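Long-range contacts in gluconate kinase (Lactobacillus acidophilus, PDB 3LL3), which binds ATP and D-xylulose and probably transfers the ATP phosphate to a sugar or sugar acid, as other FGGY-family kinases do: residues E58-L63 and K223-D228; S252-L257 and P394-A399; T267-P272 and Y290-P295. One frame throughout, in Å; residues are numbered along the deposited sequence.

Contact 1. Residues E58-L63 and K223-D228; sequences EIIFDL and KKLGID
Phe-61 of helix 49-65 and Leu-225 at the close of helix 219-225 stand with their CA atoms 4.5 Å apart, and the Phe-61 CA directs its hydrogen at Leu-225 O, 3.4 Å away with 150° at the hydrogen. The same carbonyl oxygen is hydrogen-bonded to Thr-64 OG1, which also pairs with Phe-61 O, so that this one hydroxyl links Phe-61 O in its own helix to the last carbonyl of the other. With Phe-61 CG anti to the backbone N (chi1 -179°), the ring is carried out alongside the last residues of helix 219-225. Lys-224 O approaches it obliquely, 3.5 Å from Phe-61 CD1, while Leu-225 O and Gly-226 N lie at the ring edge, near its plane. Both helices belong to the N-terminal FGGY domain, of the actin-like ATPase clan, and the second ends in a Schellman motif, with Gly-226 at positive phi. A side chain there would press on the preceding carbonyl and on Phe-61 CD1. Deeper in, Ile-60 and Leu-225 meet through their methyl ends, CD1 to CD1 at 3.8 Å, and Ile-60 CG2 rests on Leu-225 CB, also at 3.8 Å. Ile-227 CG2 lies a little farther off, 4.4 Å from Ile-60 CG2. Ile-60 also touches Ile-7 and Met-9 of strand 4-11 and Ile-74 of strand 70-78, whereas Ile-227 packs on Ile-71.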
ATOM      1  N   GLU A  58     -26.237 -34.040 -21.020  1.00 36.21           N
ATOM      2  CA  GLU A  58     -26.296 -34.768 -19.775  1.00 36.70           C
ATOM      3  C   GLU A  58     -27.187 -34.019 -18.782  1.00 36.57           C
ATOM      4  O   GLU A  58     -28.085 -34.597 -18.173  1.00 37.80           O
ATOM      5  CB  GLU A  58     -24.882 -34.911 -19.236  1.00 37.82           C
ATOM      6  CG  GLU A  58     -24.657 -36.119 -18.373  1.00 47.11           C
ATOM      7  CD  GLU A  58     -23.206 -36.240 -17.956  1.00 53.81           C
ATOM      8  OE1 GLU A  58     -22.324 -35.987 -18.811  1.00 51.64           O
ATOM      9  OE2 GLU A  58     -22.951 -36.582 -16.781  1.00 55.63           O
ATOM     10  N   ILE A  59     -26.949 -32.723 -18.645  1.00 32.89           N
ATOM     11  CA  ILE A  59     -27.768 -31.885 -17.784  1.00 34.52           C
ATOM     12  C   ILE A  59     -29.245 -31.948 -18.163  1.00 34.47           C
ATOM     13  O   ILE A  59     -30.097 -32.207 -17.312  1.00 33.94           O
ATOM     14  CB  ILE A  59     -27.259 -30.429 -17.778  1.00 33.98           C
ATOM     15  CG1 ILE A  59     -25.945 -30.350 -17.000  1.00 31.69           C
ATOM     16  CG2 ILE A  59     -28.285 -29.497 -17.163  1.00 33.06           C
ATOM     17  CD1 ILE A  59     -25.155 -29.095 -17.263  1.00 37.27           C
ATOM     18  N   ILE A  60     -29.554 -31.740 -19.439  1.00 32.26           N
ATOM     19  CA  ILE A  60     -30.947 -31.747 -19.876  1.00 32.43           C
ATOM     20  C   ILE A  60     -31.615 -33.100 -19.620  1.00 35.04           C
ATOM     21  O   ILE A  60     -32.744 -33.169 -19.127  1.00 32.46           O
ATOM     22  CB  ILE A  60     -31.071 -31.357 -21.343  1.00 33.96           C
ATOM     23  CG1 ILE A  60     -30.574 -29.922 -21.529  1.00 33.51           C
ATOM     24  CG2 ILE A  60     -32.520 -31.534 -21.829  1.00 34.58           C
ATOM     25  CD1 ILE A  60     -30.476 -29.486 -22.982  1.00 35.77           C
ATOM     26  N   PHE A  61     -30.905 -34.176 -19.922  1.00 34.18           N
ATOM     27  CA  PHE A  61     -31.452 -35.502 -19.680  1.00 37.00           C
ATOM     28  C   PHE A  61     -31.783 -35.711 -18.195  1.00 37.99           C
ATOM     29  O   PHE A  61     -32.895 -36.134 -17.857  1.00 37.71           O
ATOM     30  CB  PHE A  61     -30.501 -36.586 -20.190  1.00 36.40           C
ATOM     31  CG  PHE A  61     -31.010 -37.984 -19.988  1.00 40.74           C
ATOM     32  CD1 PHE A  61     -32.111 -38.442 -20.688  1.00 41.56           C
ATOM     33  CD2 PHE A  61     -30.392 -38.841 -19.093  1.00 40.90           C
ATOM     34  CE1 PHE A  61     -32.588 -39.733 -20.503  1.00 42.86           C
ATOM     35  CE2 PHE A  61     -30.862 -40.130 -18.912  1.00 41.06           C
ATOM     36  CZ  PHE A  61     -31.959 -40.572 -19.616  1.00 42.35           C
ATOM     37  N   ASP A  62     -30.828 -35.402 -17.317  1.00 37.09           N
ATOM     38  CA  ASP A  62     -31.019 -35.594 -15.884  1.00 37.24           C
ATOM     39  C   ASP A  62     -32.238 -34.838 -15.364  1.00 38.66           C
ATOM     40  O   ASP A  62     -32.995 -35.349 -14.534  1.00 38.90           O
ATOM     41  CB  ASP A  62     -29.776 -35.161 -15.113  1.00 38.62           C
ATOM     42  CG  ASP A  62     -28.630 -36.116 -15.289  1.00 40.48           C
ATOM     43  OD1 ASP A  62     -28.785 -37.086 -16.060  1.00 41.34           O
ATOM     44  OD2 ASP A  62     -27.578 -35.902 -14.653  1.00 42.97           O
ATOM     45  N   LEU A  63     -32.421 -33.618 -15.856  1.00 36.69           N
ATOM     46  CA  LEU A  63     -33.578 -32.812 -15.483  1.00 35.68           C
ATOM     47  C   LEU A  63     -34.895 -33.472 -15.903  1.00 39.58           C
ATOM     48  O   LEU A  63     -35.831 -33.556 -15.110  1.00 38.17           O
ATOM     49  CB  LEU A  63     -33.465 -31.405 -16.078  1.00 33.58           C
ATOM     50  CG  LEU A  63     -32.381 -30.527 -15.440  1.00 34.75           C
ATOM     51  CD1 LEU A  63     -32.271 -29.171 -16.140  1.00 30.61           C
ATOM     52  CD2 LEU A  63     -32.630 -30.345 -13.931  1.00 34.98           C
ATOM     53  N   LYS A 223     -34.433 -37.780 -28.522  1.00 45.06           N
ATOM     54  CA  LYS A 223     -34.318 -39.004 -27.750  1.00 46.40           C
ATOM     55  C   LYS A 223     -33.278 -38.826 -26.648  1.00 44.63           C
ATOM     56  O   LYS A 223     -33.557 -39.078 -25.480  1.00 46.75           O
ATOM     57  CB  LYS A 223     -33.909 -40.160 -28.669  1.00 48.24           C
ATOM     58  CG  LYS A 223     -34.648 -40.166 -30.004  1.00 48.01           C
ATOM     59  CD  LYS A 223     -34.047 -41.170 -30.998  1.00 53.14           C
ATOM     60  CE  LYS A 223     -34.876 -41.232 -32.288  1.00 55.38           C
ATOM     61  NZ  LYS A 223     -36.312 -41.603 -32.041  1.00 58.46           N
ATOM     62  N   LYS A 224     -32.080 -38.387 -27.027  1.00 44.40           N
ATOM     63  CA  LYS A 224     -30.961 -38.325 -26.096  1.00 43.29           C
ATOM     64  C   LYS A 224     -31.240 -37.395 -24.920  1.00 44.79           C
ATOM     65  O   LYS A 224     -30.759 -37.634 -23.816  1.00 46.22           O
ATOM     66  CB  LYS A 224     -29.674 -37.875 -26.799  1.00 44.23           C
ATOM     67  CG  LYS A 224     -29.107 -38.879 -27.799  1.00 45.47           C
ATOM     68  CD  LYS A 224     -27.691 -38.507 -28.211  1.00 46.74           C
ATOM     69  CE  LYS A 224     -27.239 -39.303 -29.438  1.00 46.41           C
ATOM     70  NZ  LYS A 224     -25.772 -39.172 -29.695  1.00 50.00           N
ATOM     71  N   LEU A 225     -32.001 -36.330 -25.163  1.00 43.00           N
ATOM     72  CA  LEU A 225     -32.253 -35.329 -24.136  1.00 42.02           C
ATOM     73  C   LEU A 225     -33.494 -35.660 -23.297  1.00 41.40           C
ATOM     74  O   LEU A 225     -33.696 -35.105 -22.218  1.00 38.85           O
ATOM     75  CB  LEU A 225     -32.388 -33.942 -24.765  1.00 41.45           C
ATOM     76  CG  LEU A 225     -31.218 -33.412 -25.591  1.00 42.88           C
ATOM     77  CD1 LEU A 225     -31.353 -31.913 -25.743  1.00 40.06           C
ATOM     78  CD2 LEU A 225     -29.868 -33.762 -24.967  1.00 42.10           C
ATOM     79  N   GLY A 226     -34.328 -36.562 -23.794  1.00 40.92           N
ATOM     80  CA  GLY A 226     -35.478 -36.998 -23.032  1.00 38.71           C
ATOM     81  C   GLY A 226     -36.647 -36.058 -23.203  1.00 38.11           C
ATOM     82  O   GLY A 226     -37.486 -35.928 -22.307  1.00 39.08           O
ATOM     83  N   ILE A 227     -36.721 -35.421 -24.364  1.00 37.00           N
ATOM     84  CA  ILE A 227     -37.740 -34.411 -24.623  1.00 37.88           C
ATOM     85  C   ILE A 227     -38.765 -34.848 -25.682  1.00 38.86           C
ATOM     86  O   ILE A 227     -38.729 -35.969 -26.164  1.00 41.98           O
ATOM     87  CB  ILE A 227     -37.084 -33.059 -25.002  1.00 36.53           C
ATOM     88  CG1 ILE A 227     -36.188 -33.219 -26.238  1.00 37.02           C
ATOM     89  CG2 ILE A 227     -36.254 -32.548 -23.840  1.00 35.24           C
ATOM     90  CD1 ILE A 227     -35.422 -31.936 -26.631  1.00 36.17           C
ATOM     91  N   ASP A 228     -39.697 -33.954 -26.003  1.00 41.45           N
ATOM     92  CA  ASP A 228     -40.754 -34.195 -26.984  1.00 41.82           C
ATOM     93  C   ASP A 228     -40.266 -33.681 -28.312  1.00 42.90           C
ATOM     94  O   ASP A 228     -39.328 -32.881 -28.361  1.00 39.17           O
ATOM     95  CB  ASP A 228     -41.994 -33.348 -26.668  1.00 39.86           C
ATOM     96  CG  ASP A 228     -42.706 -33.784 -25.429  1.00 46.00           C
ATOM     97  OD1 ASP A 228     -42.082 -34.456 -24.585  1.00 47.06           O
ATOM     98  OD2 ASP A 228     -43.906 -33.445 -25.296  1.00 52.44           O
TER

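Contact 2. Residues S252-L257 and P394-A399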
ATOM      1  N   SER A 252     -33.228   2.290 -16.720  1.00 28.08           N
ATOM      2  CA  SER A 252     -32.165   3.125 -16.176  1.00 31.52           C
ATOM      3  C   SER A 252     -32.404   3.631 -14.747  1.00 31.90           C
ATOM      4  O   SER A 252     -31.491   4.187 -14.138  1.00 32.46           O
ATOM      5  CB  SER A 252     -31.919   4.313 -17.101  1.00 32.78           C
ATOM      6  OG  SER A 252     -33.104   5.079 -17.216  1.00 36.34           O
ATOM      7  N   ASP A 253     -33.619   3.460 -14.222  1.00 32.34           N
ATOM      8  CA  ASP A 253     -33.906   3.837 -12.837  1.00 30.90           C
ATOM      9  C   ASP A 253     -33.218   2.867 -11.881  1.00 30.29           C
ATOM     10  O   ASP A 253     -33.073   3.161 -10.697  1.00 30.17           O
ATOM     11  CB  ASP A 253     -35.413   3.860 -12.543  1.00 31.71           C
ATOM     12  CG  ASP A 253     -36.133   5.056 -13.169  1.00 37.90           C
ATOM     13  OD1 ASP A 253     -35.516   6.120 -13.376  1.00 37.96           O
ATOM     14  OD2 ASP A 253     -37.342   4.932 -13.455  1.00 43.04           O
ATOM     15  N   HIS A 254     -32.819   1.707 -12.392  1.00 26.85           N
ATOM     16  CA  HIS A 254     -32.097   0.717 -11.602  1.00 27.80           C
ATOM     17  C   HIS A 254     -30.720   0.388 -12.198  1.00 29.86           C
ATOM     18  O   HIS A 254     -30.475   0.626 -13.386  1.00 28.20           O
ATOM     19  CB  HIS A 254     -32.921  -0.567 -11.484  1.00 27.05           C
ATOM     20  CG  HIS A 254     -34.102  -0.458 -10.562  1.00 31.28           C
ATOM     21  ND1 HIS A 254     -35.194   0.339 -10.832  1.00 33.05           N
ATOM     22  CD2 HIS A 254     -34.374  -1.082  -9.391  1.00 34.00           C
ATOM     23  CE1 HIS A 254     -36.078   0.217  -9.859  1.00 30.94           C
ATOM     24  NE2 HIS A 254     -35.607  -0.640  -8.971  1.00 31.54           N
ATOM     25  N   CYS A 255     -29.820  -0.128 -11.361  1.00 26.99           N
ATOM     26  CA  CYS A 255     -28.572  -0.754 -11.817  1.00 26.56           C
ATOM     27  C   CYS A 255     -28.545  -2.168 -11.239  1.00 24.37           C
ATOM     28  O   CYS A 255     -29.175  -2.435 -10.214  1.00 27.25           O
ATOM     29  CB  CYS A 255     -27.352   0.007 -11.278  1.00 26.42           C
ATOM     30  SG  CYS A 255     -26.999   1.617 -12.052  1.00 36.75           S
ATOM     31  N   ALA A 256     -27.809  -3.071 -11.862  1.00 20.99           N
ATOM     32  CA  ALA A 256     -27.568  -4.378 -11.266  1.00 22.54           C
ATOM     33  C   ALA A 256     -26.097  -4.498 -10.861  1.00 24.86           C
ATOM     34  O   ALA A 256     -25.183  -4.251 -11.667  1.00 22.35           O
ATOM     35  CB  ALA A 256     -27.973  -5.502 -12.218  1.00 23.90           C
ATOM     36  N   LEU A 257     -25.880  -4.831  -9.592  1.00 23.98           N
ATOM     37  CA  LEU A 257     -24.540  -5.034  -9.036  1.00 20.84           C
ATOM     38  C   LEU A 257     -24.428  -6.498  -8.619  1.00 22.36           C
ATOM     39  O   LEU A 257     -25.152  -6.976  -7.722  1.00 22.87           O
ATOM     40  CB  LEU A 257     -24.336  -4.158  -7.801  1.00 22.32           C
ATOM     41  CG  LEU A 257     -23.060  -4.461  -7.007  1.00 20.29           C
ATOM     42  CD1 LEU A 257     -21.849  -4.037  -7.849  1.00 22.14           C
ATOM     43  CD2 LEU A 257     -23.071  -3.768  -5.676  1.00 23.95           C
ATOM     44  N   PRO A 394     -29.503   6.173 -10.040  1.00 34.35           N
ATOM     45  CA  PRO A 394     -30.550   5.148 -10.012  1.00 34.91           C
ATOM     46  C   PRO A 394     -31.220   5.201  -8.646  1.00 32.91           C
ATOM     47  O   PRO A 394     -30.596   5.672  -7.697  1.00 32.84           O
ATOM     48  CB  PRO A 394     -29.764   3.846 -10.161  1.00 31.84           C
ATOM     49  CG  PRO A 394     -28.361   4.212  -9.670  1.00 37.48           C
ATOM     50  CD  PRO A 394     -28.168   5.586 -10.222  1.00 39.71           C
ATOM     51  N   VAL A 395     -32.458   4.744  -8.543  1.00 28.80           N
ATOM     52  CA  VAL A 395     -33.167   4.792  -7.260  1.00 30.31           C
ATOM     53  C   VAL A 395     -32.924   3.534  -6.421  1.00 29.50           C
ATOM     54  O   VAL A 395     -33.369   3.429  -5.292  1.00 28.98           O
ATOM     55  CB  VAL A 395     -34.688   4.968  -7.480  1.00 31.46           C
ATOM     56  CG1 VAL A 395     -34.947   6.180  -8.347  1.00 30.44           C
ATOM     57  CG2 VAL A 395     -35.286   3.716  -8.133  1.00 28.99           C
ATOM     58  N   ALA A 396     -32.246   2.554  -6.998  1.00 28.33           N
ATOM     59  CA  ALA A 396     -31.929   1.333  -6.281  1.00 27.00           C
ATOM     60  C   ALA A 396     -30.854   0.583  -7.045  1.00 26.80           C
ATOM     61  O   ALA A 396     -30.724   0.734  -8.255  1.00 25.93           O
ATOM     62  CB  ALA A 396     -33.159   0.461  -6.101  1.00 26.55           C
ATOM     63  N   ILE A 397     -30.080  -0.199  -6.306  1.00 26.16           N
ATOM     64  CA  ILE A 397     -29.118  -1.127  -6.858  1.00 25.78           C
ATOM     65  C   ILE A 397     -29.636  -2.502  -6.508  1.00 26.03           C
ATOM     66  O   ILE A 397     -29.771  -2.833  -5.317  1.00 23.53           O
ATOM     67  CB  ILE A 397     -27.726  -1.000  -6.191  1.00 25.45           C
ATOM     68  CG1 ILE A 397     -27.223   0.449  -6.207  1.00 29.04           C
ATOM     69  CG2 ILE A 397     -26.747  -1.952  -6.863  1.00 25.25           C
ATOM     70  CD1 ILE A 397     -27.068   1.036  -7.564  1.00 28.78           C
ATOM     71  N   ASN A 398     -29.966  -3.289  -7.530  1.00 23.53           N
ATOM     72  CA  ASN A 398     -30.376  -4.671  -7.324  1.00 24.78           C
ATOM     73  C   ASN A 398     -29.156  -5.573  -7.258  1.00 24.93           C
ATOM     74  O   ASN A 398     -28.447  -5.738  -8.251  1.00 24.52           O
ATOM     75  CB  ASN A 398     -31.330  -5.117  -8.432  1.00 23.97           C
ATOM     76  CG  ASN A 398     -32.546  -4.216  -8.537  1.00 27.14           C
ATOM     77  OD1 ASN A 398     -33.411  -4.398  -9.393  1.00 33.07           O
ATOM     78  ND2 ASN A 398     -32.615  -3.235  -7.666  1.00 31.09           N
ATOM     79  N   ALA A 399     -28.934  -6.165  -6.088  1.00 23.23           N
ATOM     80  CA  ALA A 399     -27.650  -6.763  -5.744  1.00 23.65           C
ATOM     81  C   ALA A 399     -27.689  -8.257  -5.494  1.00 24.50           C
ATOM     82  O   ALA A 399     -28.587  -8.771  -4.826  1.00 25.74           O
ATOM     83  CB  ALA A 399     -27.068  -6.054  -4.518  1.00 21.23           C
TER
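The His-254 imidazole has the Asn-398 carboxamide at its ring edge, the two planes turned 69° against each other. The methyls of Ala-396 and Val-395 approach the same ring obliquely. An alanine in place of His-254 would probably open a gap beside these two methyls and leave the Asn-398 carboxamide without its flat neighbour. On the other face of the sheet Cys-255 CB touches Ile-397 CD1 at 3.9 Å, and Cys-255 SG reaches back to Pro-394 CG at 3.8 Å. Ile-397 CG2, set anti to the backbone N, is directed at Leu-257 and comes 3.4 Å from its CB, closer than usual for two carbons. The axes of strand segments 254-257 and 396-399 run parallel in sense, 31° apart. Asn-398 N donates to Cys-255 O (2.9 Å), and Leu-257 N to Asn-398 O (3.0 Å), this donor standing above the carbonyl plane. Cys-255 N makes a weak bond to Ala-396 O, and nearer the strand starts Val-395 N is hydrogen-bonded to Asp-253 O at 2.7 Å. The pair lies centrally in the mixed sheet of the C-terminal domain; beyond Ala-399 the chain runs on to Gly-402, which binds ATP. Strand 263-269 flanks residues 254-257, strand 421-424 flanks residues 396-399, and helix 365-388 lays Leu-380 against Leu-257 and Ile-388 against Pro-394.

Contact 3. Residues T267-P272 and Y290-P295; sequences TIVDQP and YLLGGP
Thr-267 pairs with Leu-292 through two backbone bonds, Thr-267 N to Leu-292 O and Leu-292 N to Thr-267 O, the latter 2.8 Å long. Their side chains lie side by side, pointing the same way, with Thr-267 CG2 against Leu-292 CB; Thr-267 OG1, anti to the backbone N (chi1 -167°), is hydrogen-bonded to His-254 O of the neighbouring strand 254-259. Ile-268 takes the non-hydrogen-bonded position opposite Leu-291. Its CA hydrogen points at Tyr-290 O, and on the opposite face from Thr-267 its CG1 meets Leu-291 CD1 at 3.8 Å. This face packs on helix 239-245, Ile-268 touching Tyr-241, Thr-244 and Ile-245 and Leu-291 touching Thr-244. At Val-269 the ladder closes with a second hydrogen-bonded pair, Val-269 N to Tyr-290 O and Tyr-290 N to Val-269 O, each 2.9 Å. Both Val-269 methyls bear on Leu-292 CD1, 3.7 Å from CG1, and the two side chains cross at about a right angle. Asp-270 O lies at the edge of the Tyr-290 ring, near its plane. The chain then folds over that ring: Gln-271 C sits above one face, 3.4 Å from Tyr-290 CD1, and Pro-272 N lies 3.6 Å above the ring plane, over its centre. Beside it Pro-272 CD makes a CH-pi contact, 3.9 Å from the Tyr-290 ring centroid and 18° off the normal, while Tyr-290 OH is tied to Lys-287 O. Such antiparallel pairing belongs to the antiparallel half of the ribonuclease H-like sheet of actin-like ATPases, and here strand 289-296 carries on to Pro-295, which touches D-xylulose in the sugar pocket.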
ATOM      1  N   THR A 267     -26.459  -1.462 -16.264  1.00 21.91           N
ATOM      2  CA  THR A 267     -27.732  -0.777 -16.354  1.00 24.16           C
ATOM      3  C   THR A 267     -28.192  -0.776 -17.808  1.00 23.06           C
ATOM      4  O   THR A 267     -27.378  -0.910 -18.712  1.00 25.22           O
ATOM      5  CB  THR A 267     -27.626   0.666 -15.802  1.00 26.99           C
ATOM      6  OG1 THR A 267     -28.941   1.205 -15.618  1.00 27.29           O
ATOM      7  CG2 THR A 267     -26.814   1.563 -16.758  1.00 25.42           C
ATOM      8  N   ILE A 268     -29.492  -0.628 -18.031  1.00 24.07           N
ATOM      9  CA  ILE A 268     -30.049  -0.676 -19.374  1.00 24.76           C
ATOM     10  C   ILE A 268     -30.632   0.684 -19.722  1.00 26.33           C
ATOM     11  O   ILE A 268     -31.423   1.239 -18.947  1.00 24.20           O
ATOM     12  CB  ILE A 268     -31.121  -1.773 -19.462  1.00 22.87           C
ATOM     13  CG1 ILE A 268     -30.454  -3.148 -19.335  1.00 23.10           C
ATOM     14  CG2 ILE A 268     -31.930  -1.650 -20.757  1.00 27.08           C
ATOM     15  CD1 ILE A 268     -31.406  -4.296 -19.165  1.00 23.57           C
ATOM     16  N   VAL A 269     -30.220   1.225 -20.869  1.00 24.23           N
ATOM     17  CA  VAL A 269     -30.635   2.564 -21.292  1.00 26.80           C
ATOM     18  C   VAL A 269     -31.344   2.483 -22.641  1.00 31.00           C
ATOM     19  O   VAL A 269     -31.274   1.446 -23.316  1.00 27.51           O
ATOM     20  CB  VAL A 269     -29.433   3.542 -21.366  1.00 26.65           C
ATOM     21  CG1 VAL A 269     -28.852   3.748 -19.989  1.00 27.94           C
ATOM     22  CG2 VAL A 269     -28.351   2.991 -22.302  1.00 26.63           C
ATOM     23  N   ASP A 270     -32.034   3.551 -23.042  1.00 32.08           N
ATOM     24  CA  ASP A 270     -32.876   3.457 -24.250  1.00 33.40           C
ATOM     25  C   ASP A 270     -32.187   3.839 -25.558  1.00 34.81           C
ATOM     26  O   ASP A 270     -32.804   3.805 -26.622  1.00 37.89           O
ATOM     27  CB  ASP A 270     -34.191   4.227 -24.105  1.00 37.10           C
ATOM     28  CG  ASP A 270     -33.987   5.691 -23.774  1.00 40.56           C
ATOM     29  OD1 ASP A 270     -32.859   6.210 -23.907  1.00 41.53           O
ATOM     30  OD2 ASP A 270     -34.974   6.334 -23.366  1.00 51.49           O
ATOM     31  N   GLN A 271     -30.916   4.201 -25.488  1.00 33.08           N
ATOM     32  CA  GLN A 271     -30.173   4.501 -26.701  1.00 35.12           C
ATOM     33  C   GLN A 271     -28.693   4.157 -26.552  1.00 33.46           C
ATOM     34  O   GLN A 271     -28.198   4.002 -25.430  1.00 31.90           O
ATOM     35  CB  GLN A 271     -30.388   5.968 -27.113  1.00 38.59           C
ATOM     36  CG  GLN A 271     -29.965   7.006 -26.091  1.00 43.34           C
ATOM     37  CD  GLN A 271     -30.512   8.397 -26.410  1.00 52.82           C
ATOM     38  OE1 GLN A 271     -31.390   8.546 -27.267  1.00 54.85           O
ATOM     39  NE2 GLN A 271     -30.001   9.418 -25.716  1.00 49.00           N
ATOM     40  N   PRO A 272     -27.978   4.023 -27.688  1.00 31.86           N
ATOM     41  CA  PRO A 272     -26.544   3.768 -27.561  1.00 32.40           C
ATOM     42  C   PRO A 272     -25.960   4.910 -26.763  1.00 38.00           C
ATOM     43  O   PRO A 272     -26.390   6.057 -26.894  1.00 41.06           O
ATOM     44  CB  PRO A 272     -26.022   3.836 -28.999  1.00 33.61           C
ATOM     45  CG  PRO A 272     -27.215   3.689 -29.877  1.00 33.08           C
ATOM     46  CD  PRO A 272     -28.412   4.171 -29.086  1.00 32.80           C
ATOM     47  N   TYR A 290     -30.114  -0.913 -24.428  1.00 24.46           N
ATOM     48  CA  TYR A 290     -28.663  -1.030 -24.520  1.00 26.28           C
ATOM     49  C   TYR A 290     -28.072  -1.298 -23.139  1.00 25.42           C
ATOM     50  O   TYR A 290     -28.350  -0.577 -22.188  1.00 26.14           O
ATOM     51  CB  TYR A 290     -28.065   0.247 -25.155  1.00 24.03           C
ATOM     52  CG  TYR A 290     -28.646   0.454 -26.533  1.00 27.84           C
ATOM     53  CD1 TYR A 290     -29.921   0.985 -26.694  1.00 29.03           C
ATOM     54  CD2 TYR A 290     -27.961   0.036 -27.668  1.00 26.64           C
ATOM     55  CE1 TYR A 290     -30.482   1.142 -27.953  1.00 29.43           C
ATOM     56  CE2 TYR A 290     -28.523   0.180 -28.936  1.00 27.84           C
ATOM     57  CZ  TYR A 290     -29.781   0.734 -29.070  1.00 28.73           C
ATOM     58  OH  TYR A 290     -30.342   0.878 -30.323  1.00 32.57           O
ATOM     59  N   LEU A 291     -27.260  -2.345 -23.042  1.00 24.47           N
ATOM     60  CA  LEU A 291     -26.673  -2.740 -21.774  1.00 22.85           C
ATOM     61  C   LEU A 291     -25.344  -2.038 -21.569  1.00 24.03           C
ATOM     62  O   LEU A 291     -24.382  -2.257 -22.325  1.00 23.40           O
ATOM     63  CB  LEU A 291     -26.507  -4.262 -21.701  1.00 23.49           C
ATOM     64  CG  LEU A 291     -25.978  -4.814 -20.366  1.00 22.12           C
ATOM     65  CD1 LEU A 291     -27.080  -4.826 -19.306  1.00 21.90           C
ATOM     66  CD2 LEU A 291     -25.448  -6.235 -20.591  1.00 22.52           C
ATOM     67  N   LEU A 292     -25.302  -1.155 -20.575  1.00 22.99           N
ATOM     68  CA  LEU A 292     -24.067  -0.495 -20.198  1.00 23.43           C
ATOM     69  C   LEU A 292     -23.484  -1.194 -18.995  1.00 23.03           C
ATOM     70  O   LEU A 292     -24.208  -1.591 -18.087  1.00 23.73           O
ATOM     71  CB  LEU A 292     -24.306   0.976 -19.860  1.00 22.95           C
ATOM     72  CG  LEU A 292     -25.134   1.803 -20.849  1.00 25.19           C
ATOM     73  CD1 LEU A 292     -25.238   3.251 -20.344  1.00 27.20           C
ATOM     74  CD2 LEU A 292     -24.534   1.755 -22.250  1.00 23.01           C
ATOM     75  N   GLY A 293     -22.170  -1.343 -18.952  1.00 23.82           N
ATOM     76  CA  GLY A 293     -21.607  -1.887 -17.735  1.00 22.78           C
ATOM     77  C   GLY A 293     -20.106  -1.933 -17.649  1.00 25.62           C
ATOM     78  O   GLY A 293     -19.385  -1.618 -18.617  1.00 21.56           O
ATOM     79  N   GLY A 294     -19.652  -2.327 -16.462  1.00 25.18           N
ATOM     80  CA  GLY A 294     -18.249  -2.540 -16.177  1.00 25.48           C
ATOM     81  C   GLY A 294     -18.052  -3.912 -15.546  1.00 23.51           C
ATOM     82  O   GLY A 294     -18.582  -4.189 -14.465  1.00 25.37           O
ATOM     83  N   PRO A 295     -17.312  -4.791 -16.226  1.00 23.16           N
ATOM     84  CA  PRO A 295     -16.909  -6.040 -15.584  1.00 23.62           C
ATOM     85  C   PRO A 295     -15.700  -5.731 -14.691  1.00 24.22           C
ATOM     86  O   PRO A 295     -14.798  -5.040 -15.118  1.00 22.47           O
ATOM     87  CB  PRO A 295     -16.483  -6.919 -16.757  1.00 26.53           C
ATOM     88  CG  PRO A 295     -16.284  -5.977 -17.936  1.00 27.97           C
ATOM     89  CD  PRO A 295     -16.667  -4.594 -17.538  1.00 22.98           C
TER

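Contact 1 lies in the N-terminal domain, and contacts 2 and 3 share the C-terminal one. The centre of contact 1 is about 37 Å from that of contact 2 and about 36 Å from that of contact 3, and it closes in sequence before either opens. Contact 3 is nested in the loop closed by contact 2. Their centres are about 12 Å apart in one mixed sheet, where strands 254-259 and 263-269 are neighbours, also linked by the probable hydrogen bond of His-254 O to Thr-267 OG1. Contacts 2 and 3 thus span four adjacent strands of the sheet, from the ATP side, near Gly-402, to the D-xylulose pocket, while contact 1 lies away from the ligand sites.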